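Local atomic coordinates of gram-negative insecticidal protein (Chromobacterium piscinae, PDB entry 6FBM), a protein that kills insects and, as a member of the MACPF family, probably acts by inserting into target membranes and forming pores. Residues L116-Y121 with L380-A385; A185-L190 with S230-R235; K191-Q196 with M221-N226. All blocks are in the same frame, centred on the assembly; numbering follows the deposited sequence.

Contact 1. Residues L116-Y121 with L380-A385; sequences LTEITY and LGVLKA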
loop_
_atom_site.group_PDB
_atom_site.type_symbol
_atom_site.label_atom_id
_atom_site.label_comp_id
_atom_site.label_asym_id
_atom_site.label_seq_id
_atom_site.Cartn_x
_atom_site.Cartn_y
_atom_site.Cartn_z
ATOM N N LEU A 116 25.900 -42.213 6.381
ATOM C CA LEU A 116 25.353 -43.464 6.885
ATOM C C LEU A 116 24.926 -44.414 5.775
ATOM O O LEU A 116 24.598 -44.012 4.658
ATOM C CB LEU A 116 24.186 -43.229 7.846
ATOM C CG LEU A 116 24.616 -42.704 9.212
ATOM C CD1 LEU A 116 23.378 -42.494 10.084
ATOM C CD2 LEU A 116 25.613 -43.695 9.869
ATOM N N THR A 117 24.926 -45.678 6.119
ATOM C CA THR A 117 24.522 -46.727 5.236
ATOM C C THR A 117 23.162 -47.202 5.765
ATOM O O THR A 117 22.715 -46.734 6.823
ATOM C CB THR A 117 25.644 -47.787 5.153
ATOM O OG1 THR A 117 25.488 -48.565 3.980
ATOM C CG2 THR A 117 25.689 -48.688 6.332
ATOM N N GLU A 118 22.444 -48.039 5.007
ATOM C CA GLU A 118 21.060 -48.417 5.361
ATOM C C GLU A 118 20.043 -47.256 5.405
ATOM O O GLU A 118 18.961 -47.375 6.013
ATOM C CB GLU A 118 20.998 -49.148 6.726
ATOM C CG GLU A 118 21.968 -50.301 6.944
ATOM C CD GLU A 118 21.718 -51.485 6.040
ATOM O OE1 GLU A 118 20.738 -51.499 5.250
ATOM O OE2 GLU A 118 22.550 -52.414 6.141
ATOM N N ILE A 119 20.392 -46.128 4.764
ATOM C CA ILE A 119 19.505 -44.977 4.635
ATOM C C ILE A 119 18.988 -45.011 3.207
ATOM O O ILE A 119 19.742 -45.294 2.241
ATOM C CB ILE A 119 20.243 -43.662 4.864
ATOM C CG1 ILE A 119 20.884 -43.631 6.258
ATOM C CG2 ILE A 119 19.318 -42.463 4.671
ATOM C CD1 ILE A 119 19.931 -43.553 7.417
ATOM N N THR A 120 17.698 -44.740 3.067
ATOM C CA THR A 120 17.106 -44.548 1.756
ATOM C C THR A 120 16.950 -43.041 1.536
ATOM O O THR A 120 16.400 -42.317 2.394
ATOM C CB THR A 120 15.771 -45.272 1.625
ATOM O OG1 THR A 120 15.977 -46.684 1.847
ATOM C CG2 THR A 120 15.187 -45.058 0.225
ATOM N N TYR A 121 17.434 -42.597 0.378
ATOM C CA TYR A 121 17.440 -41.218 0.002
ATOM C C TYR A 121 16.311 -41.022 -1.001
ATOM O O TYR A 121 16.280 -41.701 -2.040
ATOM C CB TYR A 121 18.800 -40.873 -0.631
ATOM C CG TYR A 121 19.954 -41.209 0.277
ATOM C CD1 TYR A 121 20.295 -40.376 1.330
ATOM C CD2 TYR A 121 20.686 -42.386 0.109
ATOM C CE1 TYR A 121 21.340 -40.688 2.176
ATOM C CE2 TYR A 121 21.730 -42.711 0.951
ATOM C CZ TYR A 121 22.052 -41.856 1.988
ATOM O OH TYR A 121 23.091 -42.169 2.852
ATOM N N LEU A 380 19.949 -47.750 13.148
ATOM C CA LEU A 380 19.494 -47.976 11.790
ATOM C C LEU A 380 18.460 -49.072 11.648
ATOM O O LEU A 380 17.968 -49.272 10.557
ATOM C CB LEU A 380 20.688 -48.356 10.925
ATOM C CG LEU A 380 21.838 -47.381 10.884
ATOM C CD1 LEU A 380 22.995 -47.935 10.110
ATOM C CD2 LEU A 380 21.370 -46.076 10.295
ATOM N N GLY A 381 18.151 -49.787 12.727
ATOM C CA GLY A 381 17.314 -50.991 12.679
ATOM C C GLY A 381 17.961 -52.195 12.028
ATOM O O GLY A 381 17.250 -53.069 11.513
ATOM N N VAL A 382 19.286 -52.263 12.030
ATOM C CA VAL A 382 20.000 -53.471 11.537
ATOM C C VAL A 382 19.904 -54.682 12.458
ATOM O O VAL A 382 20.080 -55.823 12.011
ATOM C CB VAL A 382 21.492 -53.208 11.235
ATOM C CG1 VAL A 382 21.643 -52.229 10.089
ATOM C CG2 VAL A 382 22.230 -52.687 12.443
ATOM N N LEU A 383 19.683 -54.414 13.750
ATOM C CA LEU A 383 19.337 -55.427 14.719
ATOM C C LEU A 383 17.871 -55.288 14.985
ATOM O O LEU A 383 17.380 -54.186 15.232
ATOM C CB LEU A 383 20.096 -55.214 16.024
ATOM C CG LEU A 383 21.628 -55.236 15.913
ATOM C CD1 LEU A 383 22.249 -54.989 17.269
ATOM C CD2 LEU A 383 22.125 -56.541 15.297
ATOM N N LYS A 384 17.169 -56.412 14.954
ATOM C CA LYS A 384 15.759 -56.445 15.277
ATOM C C LYS A 384 15.468 -57.735 15.990
ATOM O O LYS A 384 16.010 -58.771 15.617
ATOM C CB LYS A 384 14.938 -56.363 13.993
ATOM C CG LYS A 384 13.485 -56.092 14.207
ATOM C CD LYS A 384 12.751 -55.839 12.922
ATOM C CE LYS A 384 11.315 -55.469 13.287
ATOM N NZ LYS A 384 10.592 -55.168 12.053
ATOM N N ALA A 385 14.609 -57.690 17.005
ATOM C CA ALA A 385 14.204 -58.914 17.725
ATOM C C ALA A 385 13.608 -59.973 16.788
ATOM O O ALA A 385 13.001 -59.639 15.756
ATOM C CB ALA A 385 13.207 -58.598 18.845
HETATM O O HOH W 1 17.369 -48.366 7.881
#

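Contact 2. Residues A185-L190 with S230-R235; sequences AASKTL and SNSTIR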
loop_
_atom_site.group_PDB
_atom_site.type_symbol
_atom_site.label_atom_id
_atom_site.label_comp_id
_atom_site.label_asym_id
_atom_site.label_seq_id
_atom_site.Cartn_x
_atom_site.Cartn_y
_atom_site.Cartn_z
ATOM N N ALA A 185 13.785 -36.919 1.828
ATOM C CA ALA A 185 13.764 -37.770 3.019
ATOM C C ALA A 185 14.961 -38.692 3.056
ATOM O O ALA A 185 15.282 -39.380 2.057
ATOM C CB ALA A 185 12.468 -38.570 3.110
ATOM N N ALA A 186 15.628 -38.686 4.210
ATOM C CA ALA A 186 16.589 -39.713 4.564
ATOM C C ALA A 186 15.857 -40.698 5.471
ATOM O O ALA A 186 15.602 -40.391 6.639
ATOM C CB ALA A 186 17.764 -39.101 5.292
ATOM N N SER A 187 15.505 -41.866 4.926
ATOM C CA SER A 187 14.656 -42.808 5.641
ATOM C C SER A 187 15.497 -43.995 6.121
ATOM O O SER A 187 16.329 -44.528 5.374
ATOM C CB SER A 187 13.536 -43.297 4.735
ATOM O OG SER A 187 12.622 -42.266 4.431
ATOM N N LYS A 188 15.255 -44.392 7.367
ATOM C CA LYS A 188 15.782 -45.603 7.933
ATOM C C LYS A 188 14.721 -46.679 7.687
ATOM O O LYS A 188 13.868 -46.922 8.551
ATOM C CB LYS A 188 16.027 -45.372 9.432
ATOM C CG LYS A 188 17.418 -44.772 9.680
ATOM C CD LYS A 188 17.648 -43.828 10.860
ATOM C CE LYS A 188 16.759 -44.048 12.056
ATOM N NZ LYS A 188 17.398 -43.457 13.279
ATOM N N THR A 189 14.745 -47.309 6.513
ATOM C CA THR A 189 13.639 -48.194 6.127
ATOM C C THR A 189 13.531 -49.462 6.977
ATOM O O THR A 189 12.452 -50.001 7.164
ATOM C CB THR A 189 13.667 -48.644 4.630
ATOM O OG1 THR A 189 14.897 -49.283 4.319
ATOM C CG2 THR A 189 13.491 -47.501 3.692
ATOM N N LEU A 190 14.657 -49.923 7.505
ATOM C CA LEU A 190 14.712 -51.100 8.356
ATOM C C LEU A 190 13.925 -50.919 9.657
ATOM O O LEU A 190 13.604 -51.906 10.324
ATOM C CB LEU A 190 16.152 -51.517 8.654
ATOM C CG LEU A 190 17.127 -51.666 7.495
ATOM C CD1 LEU A 190 18.493 -52.082 8.006
ATOM C CD2 LEU A 190 16.588 -52.562 6.392
ATOM N N SER A 230 8.310 -40.511 11.247
ATOM C CA SER A 230 9.027 -40.643 12.520
ATOM C C SER A 230 10.346 -41.437 12.415
ATOM O O SER A 230 11.189 -41.329 13.309
ATOM C CB SER A 230 8.112 -41.151 13.658
ATOM O OG SER A 230 7.433 -42.296 13.278
ATOM N N ASN A 231 10.542 -42.184 11.325
ATOM C CA ASN A 231 11.848 -42.814 11.031
ATOM C C ASN A 231 12.603 -42.212 9.839
ATOM O O ASN A 231 13.493 -42.867 9.277
ATOM C CB ASN A 231 11.676 -44.319 10.835
ATOM C CG ASN A 231 11.087 -44.998 12.051
ATOM O OD1 ASN A 231 10.006 -45.607 11.979
ATOM N ND2 ASN A 231 11.766 -44.866 13.181
ATOM N N SER A 232 12.268 -40.975 9.454
ATOM C CA SER A 232 13.069 -40.230 8.458
ATOM C C SER A 232 13.405 -38.831 8.932
ATOM O O SER A 232 12.674 -38.218 9.688
ATOM C CB SER A 232 12.351 -40.123 7.100
ATOM O OG SER A 232 11.893 -41.377 6.645
ATOM N N THR A 233 14.539 -38.338 8.455
ATOM C CA THR A 233 14.821 -36.903 8.433
ATOM C C THR A 233 14.235 -36.325 7.125
ATOM O O THR A 233 14.614 -36.724 6.008
ATOM C CB THR A 233 16.329 -36.632 8.502
ATOM O OG1 THR A 233 16.907 -37.385 9.576
ATOM C CG2 THR A 233 16.588 -35.150 8.723
ATOM N N ILE A 234 13.317 -35.372 7.296
ATOM C CA ILE A 234 12.513 -34.837 6.215
ATOM C C ILE A 234 12.741 -33.325 6.117
ATOM O O ILE A 234 12.695 -32.613 7.113
ATOM C CB ILE A 234 11.020 -35.179 6.436
ATOM C CG1 ILE A 234 10.842 -36.691 6.356
ATOM C CG2 ILE A 234 10.135 -34.547 5.346
ATOM C CD1 ILE A 234 9.415 -37.179 6.570
ATOM N N ARG A 235 12.983 -32.855 4.896
ATOM C CA ARG A 235 13.057 -31.424 4.601
ATOM C C ARG A 235 12.131 -31.068 3.451
ATOM O O ARG A 235 11.822 -31.913 2.590
ATOM C CB ARG A 235 14.492 -31.035 4.267
ATOM C CG ARG A 235 15.400 -31.046 5.480
ATOM C CD ARG A 235 16.846 -30.925 5.101
ATOM N NE ARG A 235 17.743 -30.828 6.250
ATOM C CZ ARG A 235 19.066 -30.612 6.171
ATOM N NH1 ARG A 235 19.671 -30.514 4.988
ATOM N NH2 ARG A 235 19.803 -30.536 7.281
#

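Contact 3. Residues K191-Q196 with M221-N226; sequences KMDSSQ and MEKQVN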
loop_
_atom_site.group_PDB
_atom_site.type_symbol
_atom_site.label_atom_id
_atom_site.label_comp_id
_atom_site.label_asym_id
_atom_site.label_seq_id
_atom_site.Cartn_x
_atom_site.Cartn_y
_atom_site.Cartn_z
ATOM N N LYS A 191 13.596 -49.682 10.013
ATOM C CA LYS A 191 12.705 -49.400 11.147
ATOM C C LYS A 191 11.239 -49.192 10.764
ATOM O O LYS A 191 10.462 -48.720 11.588
ATOM C CB LYS A 191 13.208 -48.171 11.912
ATOM C CG LYS A 191 14.657 -48.275 12.354
ATOM C CD LYS A 191 15.018 -47.249 13.410
ATOM C CE LYS A 191 14.501 -47.576 14.794
ATOM N NZ LYS A 191 14.367 -46.305 15.554
ATOM N N MET A 192 10.831 -49.607 9.566
ATOM C CA MET A 192 9.664 -49.007 8.905
ATOM C C MET A 192 8.574 -49.930 8.311
ATOM O O MET A 192 7.964 -49.568 7.289
ATOM C CB MET A 192 10.200 -48.064 7.810
ATOM C CG MET A 192 9.869 -46.613 7.941
ATOM S SD MET A 192 10.278 -45.764 6.404
ATOM C CE MET A 192 8.930 -46.278 5.349
ATOM N N ASP A 193 8.306 -51.096 8.919
ATOM C CA ASP A 193 7.131 -51.927 8.524
ATOM C C ASP A 193 7.061 -52.099 6.999
ATOM O O ASP A 193 5.996 -52.013 6.372
ATOM C CB ASP A 193 5.820 -51.307 9.044
ATOM C CG ASP A 193 5.822 -51.080 10.579
ATOM O OD1 ASP A 193 6.402 -51.922 11.303
ATOM O OD2 ASP A 193 5.256 -50.056 11.067
ATOM N N SER A 194 8.228 -52.362 6.414
ATOM C CA SER A 194 8.480 -52.100 5.004
ATOM C C SER A 194 7.849 -53.187 4.091
ATOM O O SER A 194 8.524 -54.091 3.573
ATOM C CB SER A 194 9.991 -51.962 4.768
ATOM O OG SER A 194 10.289 -51.217 3.602
ATOM N N SER A 195 6.528 -53.042 3.906
ATOM C CA SER A 195 5.712 -53.858 2.993
ATOM C C SER A 195 5.401 -53.100 1.683
ATOM O O SER A 195 5.723 -53.576 0.596
ATOM C CB SER A 195 4.403 -54.246 3.691
ATOM O OG SER A 195 3.742 -53.095 4.214
ATOM N N GLN A 196 4.759 -51.929 1.822
ATOM C CA GLN A 196 4.520 -50.952 0.734
ATOM C C GLN A 196 5.834 -50.245 0.359
ATOM O O GLN A 196 6.674 -50.016 1.219
ATOM C CB GLN A 196 3.480 -49.931 1.214
ATOM C CG GLN A 196 3.025 -48.837 0.249
ATOM C CD GLN A 196 2.076 -47.833 0.941
ATOM O OE1 GLN A 196 2.292 -46.619 0.893
ATOM N NE2 GLN A 196 1.032 -48.344 1.603
ATOM N N MET A 221 -2.707 -46.585 5.333
ATOM C CA MET A 221 -1.872 -45.522 4.787
ATOM C C MET A 221 -1.369 -44.594 5.892
ATOM O O MET A 221 -0.216 -44.185 5.850
ATOM C CB MET A 221 -2.601 -44.738 3.707
ATOM C CG MET A 221 -1.686 -43.880 2.837
ATOM S SD MET A 221 -2.530 -43.280 1.340
ATOM C CE MET A 221 -3.927 -42.423 2.083
ATOM N N GLU A 222 -2.213 -44.280 6.887
ATOM C CA GLU A 222 -1.780 -43.440 8.009
ATOM C C GLU A 222 -0.629 -44.093 8.777
ATOM O O GLU A 222 0.327 -43.418 9.159
ATOM C CB GLU A 222 -2.926 -43.135 8.996
ATOM C CG GLU A 222 -2.493 -42.271 10.195
ATOM C CD GLU A 222 -3.658 -41.961 11.120
ATOM O OE1 GLU A 222 -4.247 -42.894 11.717
ATOM O OE2 GLU A 222 -3.985 -40.762 11.286
ATOM N N LYS A 223 -0.755 -45.389 9.029
ATOM C CA LYS A 223 0.280 -46.098 9.733
ATOM C C LYS A 223 1.593 -45.991 8.940
ATOM O O LYS A 223 2.616 -45.589 9.494
ATOM C CB LYS A 223 -0.134 -47.564 9.984
ATOM C CG LYS A 223 0.898 -48.329 10.788
ATOM C CD LYS A 223 0.992 -49.791 10.307
ATOM C CE LYS A 223 2.173 -50.477 10.957
ATOM N NZ LYS A 223 2.631 -51.670 10.166
ATOM N N GLN A 224 1.524 -46.298 7.646
ATOM C CA GLN A 224 2.678 -46.285 6.745
ATOM C C GLN A 224 3.357 -44.922 6.681
ATOM O O GLN A 224 4.582 -44.845 6.712
ATOM C CB GLN A 224 2.271 -46.720 5.309
ATOM C CG GLN A 224 1.813 -48.179 5.133
ATOM C CD GLN A 224 2.867 -49.223 5.526
ATOM O OE1 GLN A 224 4.050 -49.054 5.256
ATOM N NE2 GLN A 224 2.425 -50.316 6.174
ATOM N N VAL A 225 2.563 -43.859 6.612
ATOM C CA VAL A 225 3.086 -42.487 6.531
ATOM C C VAL A 225 3.675 -42.045 7.880
ATOM O O VAL A 225 4.732 -41.410 7.903
ATOM C CB VAL A 225 2.012 -41.483 5.986
ATOM C CG1 VAL A 225 2.341 -40.033 6.316
ATOM C CG2 VAL A 225 1.852 -41.664 4.482
ATOM N N ASN A 226 2.993 -42.371 8.979
ATOM C CA ASN A 226 3.508 -42.069 10.327
ATOM C C ASN A 226 4.866 -42.718 10.565
ATOM O O ASN A 226 5.776 -42.112 11.118
ATOM C CB ASN A 226 2.538 -42.527 11.430
ATOM C CG ASN A 226 1.357 -41.580 11.620
ATOM O OD1 ASN A 226 1.389 -40.417 11.199
ATOM N ND2 ASN A 226 0.325 -42.058 12.296
#

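Contact 1. Residues L116-Y121 with L380-A385
A water ties Glu118 to Leu380, giving one proton to Glu118 O at 2.6 Å and the other to Leu380 O at 2.9 Å, so two carbonyls that could not bond each other directly share one donor. The bridge lies where the MACPF domain meets the C-terminal region related to Vps62, probably the beta-tripod part of the toxin. Glu118 has the left-handed backbone conformation (phi 62°) and lies on the way into the long strand that runs on to 134.

Leu380 carries most of the apolar contact. Its CG is anti to the carbonyl carbon (chi1 -57°). CD2 touches two aliphatic ends on one side, Leu116 CD1 and Ile119 CD1, each 4.1 Å away. CD1 comes nearest Thr117 O, at 3.5 Å, with the Glu118 methylenes also beside it. Leucine suits the place because its fork can fill both positions at once.

Glu118 shows how an acid can serve an apolar surface: its chain bends at chi2 (-66°), the methylenes face leucine and valine, and the carboxylate reaches Ser443 OG through OE2. Asp376 OD1 accepts from Leu380 N, anchoring the second segment, while Val382 pairs its backbone with His441. A further contact comes from Val382, whose CG1 methyl meets Glu118 CG at 3.7 Å, the two side chains crossing at about a right angle.

Contact 2. Residues A185-L190 with S230-R235
Ala186 and Thr233 form the hydrogen-bonded pair of an antiparallel ladder between two strands of the MACPF central sheet. Ala186 N gives to Thr233 O at 2.8 Å, and Thr233 N returns a bond to Ala186 O at 2.9 Å. Just beyond the paired strands, Lys188 N donates to Asn231 O at 3.0 Å and nearly straight (172°), which continues the backbone bonding past the last bridge, to the residue that follows helix 220-230. A CA-H...O contact adds to it, Ala185 CA lying 3.3 Å from Thr233 O.

The polar side chains meet at the non-hydrogen-bonded pair Ser187 and Ser232. Both hydroxyls stand anti to their own carbonyl carbon (chi1 -68° and -50°), and Ser187 OG donates to Ser232 OG. The modelled separation is very short, and its exact value is doubtful. Ser232 OG also bonds Phe228 O, so this small hydroxyl links the strand pair to the helix end. Two other polar ends bond outside the pair: Thr233 OG1 to Asp113 OD2, and Lys188 NZ to Asp379 O.

Apolar contacts are few; alanine's single methyl lets the strands sit close. Ala185 CB touches Ile234 CG1 at 4.1 Å on the face that also carries Ser187 and Ser232, while Ala186 and Thr233 face the other way, their CB atoms 4.3 Å apart.

Ala185, Ser187 and Ile234 pack on Phe228 of helix 220-230, Ala186 lies against Ile119, and strand 120-134 pairs with strand 179-187 through backbone bonds of Ser187 with Thr120 and Ala185 with Ser122.

Contact 3. Residues K191-Q196 with M221-N226
The loop that leaves the central MACPF sheet for helix 198-209 runs beside helix 220-230 here, with Asp193, Ser195 and Gln196 meeting Lys223 and Gln224. The one charged link is a salt bridge from Asp193 OD2 to Lys223 NZ at 3.2 Å. OD2 lies beside the end of the lysine chain. Both residues are exposed, and Asp193 to Ser195 are poorly ordered, so the bridge and the loop's detail are less certain.

Gln224, itself buried, has the largest share of the contact. Its chain bends at chi2 (-60°), and its amide lies near the loop: NE2 is 3.6 Å from Ser195 OG, a van der Waals approach, and NE2 is hydrogen-bonded to Glu220 OE2, one helical turn back. Gln196, extended from a CG anti to the backbone N (chi1 -178°), brings NE2 to 3.6 Å from Gln224 CG, while its OE1 bonds Thr201 OG1. The two amide planes are 39° apart, and the glutamines cross obliquely. Within the loop, Ser194 centres an inverse gamma turn closed by a weak bond from Ser195 N to Asp193 O.

A helical cluster between two strands of the bent sheet is characteristic of MACPF proteins; in pore-forming relatives the equivalent helices refold into membrane-spanning hairpins, and the same is probable here.

From the N terminus, the chain reaches 116-121 as it enters strand 120-134, and contact 1 closes the longest loop only when it arrives at 380-385 in the C-terminal region. Contact 2 is nested within that loop, joining strand 179-187 to strand 232-239. Contact 3 is nested deeper still, pinning the loop at 191-196 to helix 220-230 inside the excursion that contact 2 closes; no two loops cross. The three are neighbours in space: Thr120 N and Ser187 O, 2.7 Å apart, probably bond contact 1 to contact 2, and Gly381 packs on Lys191. Central sheet, helical insertion and C-terminal region thus converge around residues 187-191.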